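Local coordinates for occlusion-derived virus envelope protein E66 (Autographa californica nucleopolyhedrovirus, PDB 3VSN) that cleaves non-sulfated chondroitin as a viral envelope lyase and is essential for oral infection of the insect host, at residues A[239-250]-A[321-329]. Numbering follows the deposited sequence.
Sequences VDSIYIDHIDVR and SADYSKVLT
Asp-240 pushes its carboxylate into the turn at 322-327, a short acid suiting a site lined with backbone N-H groups. Asp-240 OD2 takes Ser-325 N on its syn lone pair, 2.6 Å and nearly straight (166°), and Tyr-324 N from the anti side, 27° out of the carboxylate plane. Asp-240 OD1 receives the hydroxyl of Ser-325, OG to OD1 2.6 Å, also syn, three bonds thus fixing the buried group's rotation. Asp-240 CG lies between backbone N and carbonyl carbon (chi1 57°), which brings the carboxylate to the hairpin end. Next to it, Ile-242 CG1 presses on Ala-322 CB at 3.5 Å, a tight fit suiting a small methyl, and CD1 reaches Val-327 CG2. Extended from CG to NE, Arg-250 grips Ser-325 O side-on through NE (2.8 Å) and NH2 (2.9 Å), the oxygen in the guanidinium plane. The looser margin is partly exposed: Val-239 CG2 brushes Tyr-324 CD2 at 4.0 Å, and the tyrosine hydroxyl bonds to Ser-648 O. Between Ile-242 and Arg-250 the chain carries catalytic His-246, hydrogen-bonded to Glu-350. The receiving turn closes a beta-hairpin with a G1 bulge, Lys-326 and Val-327 both facing Ala-322; through it the lyase's alpha/alpha-toroid part meets its beta-rich part.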
ATOM      1  N   VAL A 239      -5.907  15.044   1.945  1.00 16.20           N
ATOM      2  CA  VAL A 239      -6.487  15.412   3.245  1.00 16.27           C
ATOM      3  C   VAL A 239      -6.937  14.229   4.100  1.00 16.30           C
ATOM      4  O   VAL A 239      -6.958  14.329   5.328  1.00 16.73           O
ATOM      5  CB  VAL A 239      -7.655  16.427   3.117  1.00 16.68           C
ATOM      6  CG1 VAL A 239      -7.158  17.764   2.580  1.00 17.05           C
ATOM      7  CG2 VAL A 239      -8.787  15.869   2.261  1.00 16.65           C
ATOM      8  N   ASP A 240      -7.296  13.121   3.454  1.00 15.66           N
ATOM      9  CA  ASP A 240      -7.723  11.919   4.169  1.00 15.79           C
ATOM     10  C   ASP A 240      -6.601  10.883   4.304  1.00 15.93           C
ATOM     11  O   ASP A 240      -6.862   9.694   4.495  1.00 16.24           O
ATOM     12  CB  ASP A 240      -8.979  11.302   3.525  1.00 15.20           C
ATOM     13  CG  ASP A 240      -8.792  10.959   2.047  1.00 15.03           C
ATOM     14  OD1 ASP A 240      -7.695  11.181   1.481  1.00 14.73           O
ATOM     15  OD2 ASP A 240      -9.762  10.455   1.444  1.00 14.35           O
ATOM     16  N   SER A 241      -5.359  11.350   4.205  1.00 16.09           N
ATOM     17  CA  SER A 241      -4.170  10.512   4.397  1.00 16.29           C
ATOM     18  C   SER A 241      -4.083   9.302   3.462  1.00 15.77           C
ATOM     19  O   SER A 241      -3.981   8.157   3.905  1.00 15.72           O
ATOM     20  CB  SER A 241      -4.020  10.091   5.863  1.00 16.64           C
ATOM     21  OG  SER A 241      -3.577  11.185   6.641  1.00 17.88           O
ATOM     22  N   ILE A 242      -4.143   9.582   2.165  1.00 15.37           N
ATOM     23  CA  ILE A 242      -3.719   8.640   1.138  1.00 15.27           C
ATOM     24  C   ILE A 242      -2.678   9.382   0.306  1.00 15.46           C
ATOM     25  O   ILE A 242      -2.881  10.554  -0.035  1.00 15.44           O
ATOM     26  CB  ILE A 242      -4.900   8.164   0.257  1.00 14.93           C
ATOM     27  CG1 ILE A 242      -5.881   7.301   1.069  1.00 14.74           C
ATOM     28  CG2 ILE A 242      -4.412   7.415  -0.985  1.00 14.95           C
ATOM     29  CD1 ILE A 242      -5.312   6.013   1.636  1.00 14.57           C
ATOM     30  N   TYR A 243      -1.564   8.719   0.000  1.00 15.48           N
ATOM     31  CA  TYR A 243      -0.515   9.373  -0.771  1.00 15.75           C
ATOM     32  C   TYR A 243      -0.760   9.315  -2.275  1.00 15.73           C
ATOM     33  O   TYR A 243      -0.931   8.239  -2.848  1.00 15.39           O
ATOM     34  CB  TYR A 243       0.899   8.871  -0.434  1.00 15.87           C
ATOM     35  CG  TYR A 243       1.911   9.865  -0.938  1.00 16.15           C
ATOM     36  CD1 TYR A 243       2.484   9.734  -2.207  1.00 16.37           C
ATOM     37  CD2 TYR A 243       2.230  10.993  -0.183  1.00 16.27           C
ATOM     38  CE1 TYR A 243       3.375  10.683  -2.687  1.00 16.67           C
ATOM     39  CE2 TYR A 243       3.122  11.941  -0.653  1.00 16.51           C
ATOM     40  CZ  TYR A 243       3.688  11.785  -1.901  1.00 16.71           C
ATOM     41  OH  TYR A 243       4.566  12.737  -2.367  1.00 17.23           O
ATOM     42  N   ILE A 244      -0.762  10.490  -2.897  1.00 15.90           N
ATOM     43  CA  ILE A 244      -0.993  10.623  -4.330  1.00 16.37           C
ATOM     44  C   ILE A 244       0.296  11.058  -5.027  1.00 17.11           C
ATOM     45  O   ILE A 244       0.946  12.018  -4.605  1.00 17.30           O
ATOM     46  CB  ILE A 244      -2.150  11.617  -4.621  1.00 16.24           C
ATOM     47  CG1 ILE A 244      -3.454  11.159  -3.936  1.00 16.13           C
ATOM     48  CG2 ILE A 244      -2.347  11.835  -6.121  1.00 16.09           C
ATOM     49  CD1 ILE A 244      -3.962   9.783  -4.335  1.00 15.91           C
ATOM     50  N   ASP A 245       0.669  10.329  -6.077  1.00 17.85           N
ATOM     51  CA  ASP A 245       1.844  10.649  -6.884  1.00 18.60           C
ATOM     52  C   ASP A 245       1.444  10.667  -8.361  1.00 18.92           C
ATOM     53  O   ASP A 245       0.348  10.217  -8.710  1.00 18.42           O
ATOM     54  CB  ASP A 245       2.945   9.617  -6.634  1.00 19.28           C
ATOM     55  CG  ASP A 245       4.349  10.179  -6.832  1.00 19.79           C
ATOM     56  OD1 ASP A 245       4.505  11.314  -7.329  1.00 19.99           O
ATOM     57  OD2 ASP A 245       5.310   9.467  -6.482  1.00 20.52           O
ATOM     58  N   HIS A 246       2.320  11.191  -9.221  1.00 19.20           N
ATOM     59  CA  HIS A 246       2.045  11.296 -10.660  1.00 19.60           C
ATOM     60  C   HIS A 246       0.751  12.023 -10.929  1.00 19.17           C
ATOM     61  O   HIS A 246      -0.040  11.629 -11.790  1.00 19.40           O
ATOM     62  CB  HIS A 246       2.067   9.914 -11.315  1.00 20.78           C
ATOM     63  CG  HIS A 246       3.449   9.316 -11.435  1.00 22.20           C
ATOM     64  ND1 HIS A 246       3.723   8.289 -12.259  1.00 22.83           N
ATOM     65  CD2 HIS A 246       4.655   9.656 -10.817  1.00 22.77           C
ATOM     66  CE1 HIS A 246       5.028   7.971 -12.163  1.00 23.48           C
ATOM     67  NE2 HIS A 246       5.597   8.809 -11.281  1.00 23.54           N
ATOM     68  N   ILE A 247       0.549  13.101 -10.170  1.00 18.42           N
ATOM     69  CA  ILE A 247      -0.622  13.989 -10.230  1.00 18.31           C
ATOM     70  C   ILE A 247      -1.900  13.384  -9.636  1.00 17.59           C
ATOM     71  O   ILE A 247      -2.530  14.013  -8.789  1.00 17.61           O
ATOM     72  CB  ILE A 247      -0.883  14.597 -11.636  1.00 18.95           C
ATOM     73  CG1 ILE A 247       0.408  15.182 -12.229  1.00 19.52           C
ATOM     74  CG2 ILE A 247      -1.951  15.684 -11.554  1.00 19.17           C
ATOM     75  CD1 ILE A 247       0.378  15.360 -13.735  1.00 20.04           C
ATOM     76  N   ASP A 248      -2.270  12.175 -10.059  1.00 16.84           N
ATOM     77  CA  ASP A 248      -3.574  11.611  -9.683  1.00 16.10           C
ATOM     78  C   ASP A 248      -3.597  10.098  -9.413  1.00 15.37           C
ATOM     79  O   ASP A 248      -4.658   9.476  -9.471  1.00 14.85           O
ATOM     80  CB  ASP A 248      -4.624  11.978 -10.745  1.00 16.41           C
ATOM     81  CG  ASP A 248      -4.310  11.388 -12.120  1.00 16.70           C
ATOM     82  OD1 ASP A 248      -3.284  10.696 -12.280  1.00 16.84           O
ATOM     83  OD2 ASP A 248      -5.108  11.610 -13.052  1.00 17.26           O
ATOM     84  N   VAL A 249      -2.436   9.515  -9.114  1.00 14.62           N
ATOM     85  CA  VAL A 249      -2.342   8.070  -8.866  1.00 14.33           C
ATOM     86  C   VAL A 249      -2.151   7.787  -7.372  1.00 14.21           C
ATOM     87  O   VAL A 249      -1.287   8.390  -6.730  1.00 14.01           O
ATOM     88  CB  VAL A 249      -1.197   7.415  -9.691  1.00 14.25           C
ATOM     89  CG1 VAL A 249      -1.221   5.896  -9.560  1.00 14.15           C
ATOM     90  CG2 VAL A 249      -1.297   7.804 -11.162  1.00 14.15           C
ATOM     91  N   ARG A 250      -2.965   6.885  -6.819  1.00 14.10           N
ATOM     92  CA  ARG A 250      -2.705   6.343  -5.477  1.00 14.31           C
ATOM     93  C   ARG A 250      -1.424   5.508  -5.558  1.00 14.60           C
ATOM     94  O   ARG A 250      -1.403   4.472  -6.222  1.00 14.40           O
ATOM     95  CB  ARG A 250      -3.875   5.478  -4.982  1.00 14.09           C
ATOM     96  CG  ARG A 250      -5.213   6.201  -4.865  1.00 13.66           C
ATOM     97  CD  ARG A 250      -6.336   5.233  -4.489  1.00 13.53           C
ATOM     98  NE  ARG A 250      -7.654   5.829  -4.711  1.00 13.40           N
ATOM     99  CZ  ARG A 250      -8.288   5.849  -5.884  1.00 13.37           C
ATOM    100  NH1 ARG A 250      -7.743   5.289  -6.955  1.00 13.49           N
ATOM    101  NH2 ARG A 250      -9.481   6.427  -5.984  1.00 13.45           N
ATOM    102  N   SER A 321     -10.925   4.503   7.045  1.00 12.20           N
ATOM    103  CA  SER A 321     -11.482   4.975   5.779  1.00 12.22           C
ATOM    104  C   SER A 321     -10.870   6.283   5.297  1.00 12.24           C
ATOM    105  O   SER A 321     -10.582   7.179   6.086  1.00 12.32           O
ATOM    106  CB  SER A 321     -13.005   5.113   5.865  1.00 12.33           C
ATOM    107  OG  SER A 321     -13.378   6.160   6.744  1.00 12.72           O
ATOM    108  N   ALA A 322     -10.681   6.376   3.987  1.00 12.06           N
ATOM    109  CA  ALA A 322     -10.279   7.619   3.353  1.00 12.16           C
ATOM    110  C   ALA A 322     -11.434   8.016   2.443  1.00 12.18           C
ATOM    111  O   ALA A 322     -11.590   7.467   1.350  1.00 11.90           O
ATOM    112  CB  ALA A 322      -8.995   7.415   2.565  1.00 12.10           C
ATOM    113  N   ASP A 323     -12.261   8.945   2.923  1.00 12.35           N
ATOM    114  CA  ASP A 323     -13.568   9.224   2.315  1.00 12.39           C
ATOM    115  C   ASP A 323     -13.509   9.994   0.993  1.00 12.47           C
ATOM    116  O   ASP A 323     -14.453   9.943   0.201  1.00 12.38           O
ATOM    117  CB  ASP A 323     -14.469   9.974   3.299  1.00 12.35           C
ATOM    118  CG  ASP A 323     -14.798   9.163   4.548  1.00 12.46           C
ATOM    119  OD1 ASP A 323     -14.587   7.926   4.568  1.00 12.66           O
ATOM    120  OD2 ASP A 323     -15.276   9.782   5.520  1.00 12.26           O
ATOM    121  N   TYR A 324     -12.421  10.724   0.773  1.00 12.45           N
ATOM    122  CA  TYR A 324     -12.228  11.474  -0.469  1.00 12.69           C
ATOM    123  C   TYR A 324     -11.427  10.688  -1.507  1.00 12.53           C
ATOM    124  O   TYR A 324     -11.759  10.695  -2.695  1.00 12.35           O
ATOM    125  CB  TYR A 324     -11.499  12.786  -0.187  1.00 12.96           C
ATOM    126  CG  TYR A 324     -12.369  13.884   0.374  1.00 13.59           C
ATOM    127  CD1 TYR A 324     -13.189  14.644  -0.462  1.00 13.79           C
ATOM    128  CD2 TYR A 324     -12.350  14.186   1.735  1.00 13.79           C
ATOM    129  CE1 TYR A 324     -13.978  15.665   0.046  1.00 14.18           C
ATOM    130  CE2 TYR A 324     -13.134  15.205   2.254  1.00 14.13           C
ATOM    131  CZ  TYR A 324     -13.945  15.941   1.406  1.00 14.31           C
ATOM    132  OH  TYR A 324     -14.724  16.954   1.916  1.00 14.77           O
ATOM    133  N   SER A 325     -10.362  10.033  -1.050  1.00 12.52           N
ATOM    134  CA  SER A 325      -9.457   9.283  -1.926  1.00 12.61           C
ATOM    135  C   SER A 325      -9.998   7.889  -2.229  1.00 12.37           C
ATOM    136  O   SER A 325      -9.553   7.239  -3.181  1.00 12.43           O
ATOM    137  CB  SER A 325      -8.072   9.183  -1.289  1.00 12.84           C
ATOM    138  OG  SER A 325      -7.527  10.474  -1.067  1.00 13.33           O
ATOM    139  N   LYS A 326     -10.956   7.449  -1.406  1.00 12.10           N
ATOM    140  CA  LYS A 326     -11.735   6.209  -1.600  1.00 11.92           C
ATOM    141  C   LYS A 326     -10.961   4.926  -1.284  1.00 11.75           C
ATOM    142  O   LYS A 326     -10.680   4.120  -2.172  1.00 11.79           O
ATOM    143  CB  LYS A 326     -12.388   6.135  -3.000  1.00 11.84           C
ATOM    144  CG  LYS A 326     -13.062   7.420  -3.487  1.00 11.75           C
ATOM    145  CD  LYS A 326     -14.116   7.936  -2.516  1.00 11.51           C
ATOM    146  CE  LYS A 326     -14.795   9.186  -3.054  1.00 11.62           C
ATOM    147  NZ  LYS A 326     -15.860   9.696  -2.143  1.00 11.36           N
ATOM    148  N   VAL A 327     -10.619   4.747  -0.012  1.00 11.56           N
ATOM    149  CA  VAL A 327     -10.005   3.506   0.459  1.00 11.60           C
ATOM    150  C   VAL A 327     -10.684   3.100   1.764  1.00 11.58           C
ATOM    151  O   VAL A 327     -10.849   3.924   2.666  1.00 11.79           O
ATOM    152  CB  VAL A 327      -8.471   3.643   0.668  1.00 11.61           C
ATOM    153  CG1 VAL A 327      -7.869   2.336   1.167  1.00 11.58           C
ATOM    154  CG2 VAL A 327      -7.775   4.069  -0.619  1.00 11.59           C
ATOM    155  N   LEU A 328     -11.108   1.841   1.838  1.00 11.51           N
ATOM    156  CA  LEU A 328     -11.601   1.247   3.074  1.00 11.51           C
ATOM    157  C   LEU A 328     -10.701   0.074   3.431  1.00 11.60           C
ATOM    158  O   LEU A 328     -10.485  -0.817   2.610  1.00 11.62           O
ATOM    159  CB  LEU A 328     -13.051   0.768   2.913  1.00 11.53           C
ATOM    160  CG  LEU A 328     -13.655  -0.082   4.042  1.00 11.58           C
ATOM    161  CD1 LEU A 328     -13.835   0.732   5.320  1.00 11.59           C
ATOM    162  CD2 LEU A 328     -14.986  -0.689   3.614  1.00 11.38           C
ATOM    163  N   THR A 329     -10.189   0.070   4.657  1.00 11.79           N
ATOM    164  CA  THR A 329      -9.220  -0.932   5.078  1.00 11.91           C
ATOM    165  C   THR A 329      -9.540  -1.427   6.481  1.00 11.97           C
ATOM    166  O   THR A 329      -9.839  -0.638   7.374  1.00 12.16           O
ATOM    167  CB  THR A 329      -7.791  -0.355   5.018  1.00 12.12           C
ATOM    168  OG1 THR A 329      -7.472  -0.034   3.657  1.00 12.31           O
ATOM    169  CG2 THR A 329      -6.759  -1.354   5.548  1.00 12.30           C
TER
HETATM  170  O   HOH W   1      -8.491   8.842   6.622  1.00 14.97           O